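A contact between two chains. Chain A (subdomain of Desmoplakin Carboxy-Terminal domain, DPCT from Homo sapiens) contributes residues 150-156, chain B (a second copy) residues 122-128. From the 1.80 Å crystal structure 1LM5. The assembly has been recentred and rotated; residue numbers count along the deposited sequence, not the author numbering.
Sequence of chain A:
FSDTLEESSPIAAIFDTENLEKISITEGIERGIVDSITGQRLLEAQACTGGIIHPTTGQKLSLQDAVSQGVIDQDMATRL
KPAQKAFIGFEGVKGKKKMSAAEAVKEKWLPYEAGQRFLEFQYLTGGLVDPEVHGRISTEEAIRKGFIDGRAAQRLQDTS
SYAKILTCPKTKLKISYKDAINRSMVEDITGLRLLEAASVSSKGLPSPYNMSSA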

ATOM      1  N   GLY A 150      -2.280 -14.722   4.124  1.00 26.80           N
ATOM      2  CA  GLY A 150      -3.322 -13.787   4.497  1.00 27.14           C
ATOM      3  C   GLY A 150      -2.775 -12.384   4.672  1.00 28.34           C
ATOM      4  O   GLY A 150      -3.458 -11.411   4.365  1.00 25.90           O
ATOM      5  N   ARG A 151      -1.550 -12.284   5.183  1.00 26.63           N
ATOM      6  CA  ARG A 151      -0.924 -10.985   5.386  1.00 28.65           C
ATOM      7  C   ARG A 151      -0.731 -10.297   4.046  1.00 25.99           C
ATOM      8  O   ARG A 151      -1.093  -9.141   3.878  1.00 26.21           O
ATOM      9  CB  ARG A 151       0.424 -11.151   6.085  1.00 31.14           C
ATOM     10  CG  ARG A 151       0.325 -11.112   7.587  1.00 38.85           C
ATOM     11  CD  ARG A 151       0.187  -9.681   8.085  1.00 43.35           C
ATOM     12  NE  ARG A 151      -0.666  -9.599   9.270  1.00 48.95           N
ATOM     13  CZ  ARG A 151      -0.528 -10.359  10.351  1.00 49.44           C
ATOM     14  NH1 ARG A 151       0.431 -11.270  10.408  1.00 50.70           N
ATOM     15  NH2 ARG A 151      -1.352 -10.205  11.378  1.00 51.35           N
ATOM     16  N   ALA A 152      -0.156 -11.019   3.096  1.00 24.50           N
ATOM     17  CA  ALA A 152       0.062 -10.449   1.778  1.00 26.13           C
ATOM     18  C   ALA A 152      -1.297 -10.082   1.183  1.00 25.34           C
ATOM     19  O   ALA A 152      -1.435  -9.068   0.510  1.00 22.99           O
ATOM     20  CB  ALA A 152       0.779 -11.446   0.892  1.00 24.10           C
ATOM     21  N   ALA A 153      -2.307 -10.906   1.442  1.00 25.92           N
ATOM     22  CA  ALA A 153      -3.642 -10.625   0.915  1.00 26.15           C
ATOM     23  C   ALA A 153      -4.174  -9.298   1.456  1.00 26.64           C
ATOM     24  O   ALA A 153      -4.712  -8.487   0.700  1.00 26.35           O
ATOM     25  CB  ALA A 153      -4.601 -11.765   1.264  1.00 26.98           C
ATOM     26  N   GLN A 154      -4.023  -9.074   2.758  1.00 26.85           N
ATOM     27  CA  GLN A 154      -4.482  -7.835   3.371  1.00 28.86           C
ATOM     28  C   GLN A 154      -3.727  -6.670   2.726  1.00 27.36           C
ATOM     29  O   GLN A 154      -4.311  -5.630   2.436  1.00 28.88           O
ATOM     30  CB  GLN A 154      -4.241  -7.865   4.886  1.00 29.98           C
ATOM     31  CG  GLN A 154      -4.445  -6.527   5.604  1.00 35.17           C
ATOM     32  CD  GLN A 154      -5.844  -5.955   5.442  1.00 37.85           C
ATOM     33  OE1 GLN A 154      -6.836  -6.617   5.755  1.00 39.05           O
ATOM     34  NE2 GLN A 154      -5.931  -4.713   4.962  1.00 36.65           N
ATOM     35  N   ARG A 155      -2.429  -6.857   2.504  1.00 27.06           N
ATOM     36  CA  ARG A 155      -1.598  -5.834   1.859  1.00 25.14           C
ATOM     37  C   ARG A 155      -2.142  -5.520   0.466  1.00 23.73           C
ATOM     38  O   ARG A 155      -2.372  -4.360   0.117  1.00 23.79           O
ATOM     39  CB  ARG A 155      -0.163  -6.331   1.697  1.00 24.86           C
ATOM     40  CG  ARG A 155       0.739  -6.046   2.858  1.00 27.40           C
ATOM     41  CD  ARG A 155       2.194  -6.084   2.420  1.00 24.46           C
ATOM     42  NE  ARG A 155       2.640  -7.407   1.997  1.00 22.68           N
ATOM     43  CZ  ARG A 155       2.727  -8.460   2.805  1.00 22.66           C
ATOM     44  NH1 ARG A 155       2.392  -8.355   4.085  1.00 24.37           N
ATOM     45  NH2 ARG A 155       3.164  -9.617   2.332  1.00 23.21           N
ATOM     46  N   LEU A 156      -2.319  -6.565  -0.336  1.00 21.75           N
ATOM     47  CA  LEU A 156      -2.825  -6.409  -1.696  1.00 23.68           C
ATOM     48  C   LEU A 156      -4.192  -5.756  -1.751  1.00 25.06           C
ATOM     49  O   LEU A 156      -4.448  -4.894  -2.593  1.00 23.75           O
ATOM     50  CB  LEU A 156      -2.910  -7.764  -2.399  1.00 21.39           C
ATOM     51  CG  LEU A 156      -1.579  -8.369  -2.816  1.00 21.08           C
ATOM     52  CD1 LEU A 156      -1.824  -9.753  -3.369  1.00 23.01           C
ATOM     53  CD2 LEU A 156      -0.911  -7.475  -3.858  1.00 23.19           C
TER
ATOM     54  N   GLN B 122       1.282  -1.558  12.319  1.00 15.39           N
ATOM     55  CA  GLN B 122       1.509  -1.825  10.906  1.00 16.28           C
ATOM     56  C   GLN B 122       1.354  -3.306  10.624  1.00 17.58           C
ATOM     57  O   GLN B 122       0.618  -3.709   9.725  1.00 16.33           O
ATOM     58  CB  GLN B 122       2.908  -1.352  10.491  1.00 17.13           C
ATOM     59  CG  GLN B 122       3.106   0.152  10.632  1.00 16.44           C
ATOM     60  CD  GLN B 122       4.529   0.596  10.333  1.00 19.76           C
ATOM     61  OE1 GLN B 122       5.441  -0.225  10.213  1.00 18.29           O
ATOM     62  NE2 GLN B 122       4.726   1.909  10.230  1.00 17.61           N
ATOM     63  N   TYR B 123       2.044  -4.119  11.412  1.00 18.18           N
ATOM     64  CA  TYR B 123       2.000  -5.554  11.234  1.00 18.88           C
ATOM     65  C   TYR B 123       0.576  -6.091  11.173  1.00 18.52           C
ATOM     66  O   TYR B 123       0.209  -6.810  10.243  1.00 17.31           O
ATOM     67  CB  TYR B 123       2.755  -6.230  12.373  1.00 19.51           C
ATOM     68  CG  TYR B 123       2.874  -7.711  12.178  1.00 23.14           C
ATOM     69  CD1 TYR B 123       3.813  -8.237  11.304  1.00 25.69           C
ATOM     70  CD2 TYR B 123       2.016  -8.593  12.839  1.00 23.61           C
ATOM     71  CE1 TYR B 123       3.899  -9.599  11.091  1.00 26.56           C
ATOM     72  CE2 TYR B 123       2.096  -9.954  12.632  1.00 25.42           C
ATOM     73  CZ  TYR B 123       3.040 -10.452  11.755  1.00 27.62           C
ATOM     74  OH  TYR B 123       3.126 -11.806  11.530  1.00 31.39           O
ATOM     75  N   LEU B 124      -0.218  -5.733  12.174  1.00 19.58           N
ATOM     76  CA  LEU B 124      -1.600  -6.170  12.277  1.00 19.76           C
ATOM     77  C   LEU B 124      -2.490  -5.693  11.150  1.00 20.38           C
ATOM     78  O   LEU B 124      -3.541  -6.270  10.913  1.00 21.63           O
ATOM     79  CB  LEU B 124      -2.208  -5.701  13.600  1.00 17.63           C
ATOM     80  CG  LEU B 124      -1.749  -6.435  14.860  1.00 21.21           C
ATOM     81  CD1 LEU B 124      -2.273  -5.701  16.086  1.00 20.64           C
ATOM     82  CD2 LEU B 124      -2.239  -7.881  14.825  1.00 20.92           C
ATOM     83  N   THR B 125      -2.072  -4.648  10.451  1.00 19.76           N
ATOM     84  CA  THR B 125      -2.900  -4.121   9.383  1.00 20.32           C
ATOM     85  C   THR B 125      -2.364  -4.370   7.983  1.00 21.61           C
ATOM     86  O   THR B 125      -2.698  -3.645   7.048  1.00 20.75           O
ATOM     87  CB  THR B 125      -3.141  -2.619   9.579  1.00 21.17           C
ATOM     88  OG1 THR B 125      -1.884  -1.938   9.715  1.00 17.32           O
ATOM     89  CG2 THR B 125      -3.983  -2.382  10.848  1.00 19.24           C
ATOM     90  N   GLY B 126      -1.535  -5.393   7.833  1.00 22.20           N
ATOM     91  CA  GLY B 126      -1.028  -5.692   6.508  1.00 23.28           C
ATOM     92  C   GLY B 126       0.457  -5.943   6.406  1.00 23.11           C
ATOM     93  O   GLY B 126       0.895  -6.693   5.539  1.00 25.88           O
ATOM     94  N   GLY B 127       1.240  -5.321   7.280  1.00 20.77           N
ATOM     95  CA  GLY B 127       2.669  -5.527   7.224  1.00 17.90           C
ATOM     96  C   GLY B 127       3.413  -4.256   7.540  1.00 16.50           C
ATOM     97  O   GLY B 127       2.865  -3.160   7.428  1.00 16.04           O
ATOM     98  N   LEU B 128       4.672  -4.403   7.926  1.00 16.52           N
ATOM     99  CA  LEU B 128       5.488  -3.261   8.265  1.00 17.51           C
ATOM    100  C   LEU B 128       5.628  -2.336   7.081  1.00 17.51           C
ATOM    101  O   LEU B 128       5.612  -2.774   5.928  1.00 20.28           O
ATOM    102  CB  LEU B 128       6.871  -3.704   8.718  1.00 18.27           C
ATOM    103  CG  LEU B 128       6.896  -4.600   9.951  1.00 22.96           C
ATOM    104  CD1 LEU B 128       8.335  -4.750  10.410  1.00 21.86           C
ATOM    105  CD2 LEU B 128       6.039  -3.984  11.051  1.00 20.30           C
TER

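A helix from chain A, residues 150-156, lies against the end of a chain B helix and the glycine turn that follows it. The backbones come nearest where R155(A) CA and G126(B) CA are 4.7 Å apart, and chain A meets the turn through R151(A), Q154(A) and R155(A), residues spaced so that they share one side of the helix.

Along chain B, Q122(B) makes no contact across the interface, but its carbonyl holds the turn together: T125(B) N and G127(B) N bond to Q122(B) O at 2.9 and 3.0 Å. Y123(B) supplies the aromatic surface. The guanidinium of R151(A) lies over one face of its ring, with R151(A) CZ 4.0 Å from the ring centroid, an off-centre cation-pi contact that sets positive charge against the pi cloud. R151(A) NH1 also comes within 3.0 Å of Y123(B) OH, yet the angle is too poor for a hydrogen bond, so the cation-pi contact is the interaction to credit here. L124(B) points its CB away, and its backbone lies beside the same arginine, L124(B) CA 4.1 Å from R151(A) NH2.

T125(B) also points its CB away and offers its carbonyl, with T125(B) O 3.7 Å from Q154(A) CG. At G126(B) the packing tightens: G126(B) CA sits 3.6 Å from Q154(A) CG, bringing the methylene part of a polar side chain against bare backbone. R155(A) NH1 donates a hydrogen bond to G126(B) O at 2.7 Å, near the guanidinium plane, although the modelled position of that oxygen is less certain.

G127(B) shows the strictest rule. Its backbone angles by themselves call for glycine, as do those of G126(B), and an ideal CB here would fall 3.0 Å from R155(A) NH1, a clash. L128(B) then leaves the contact.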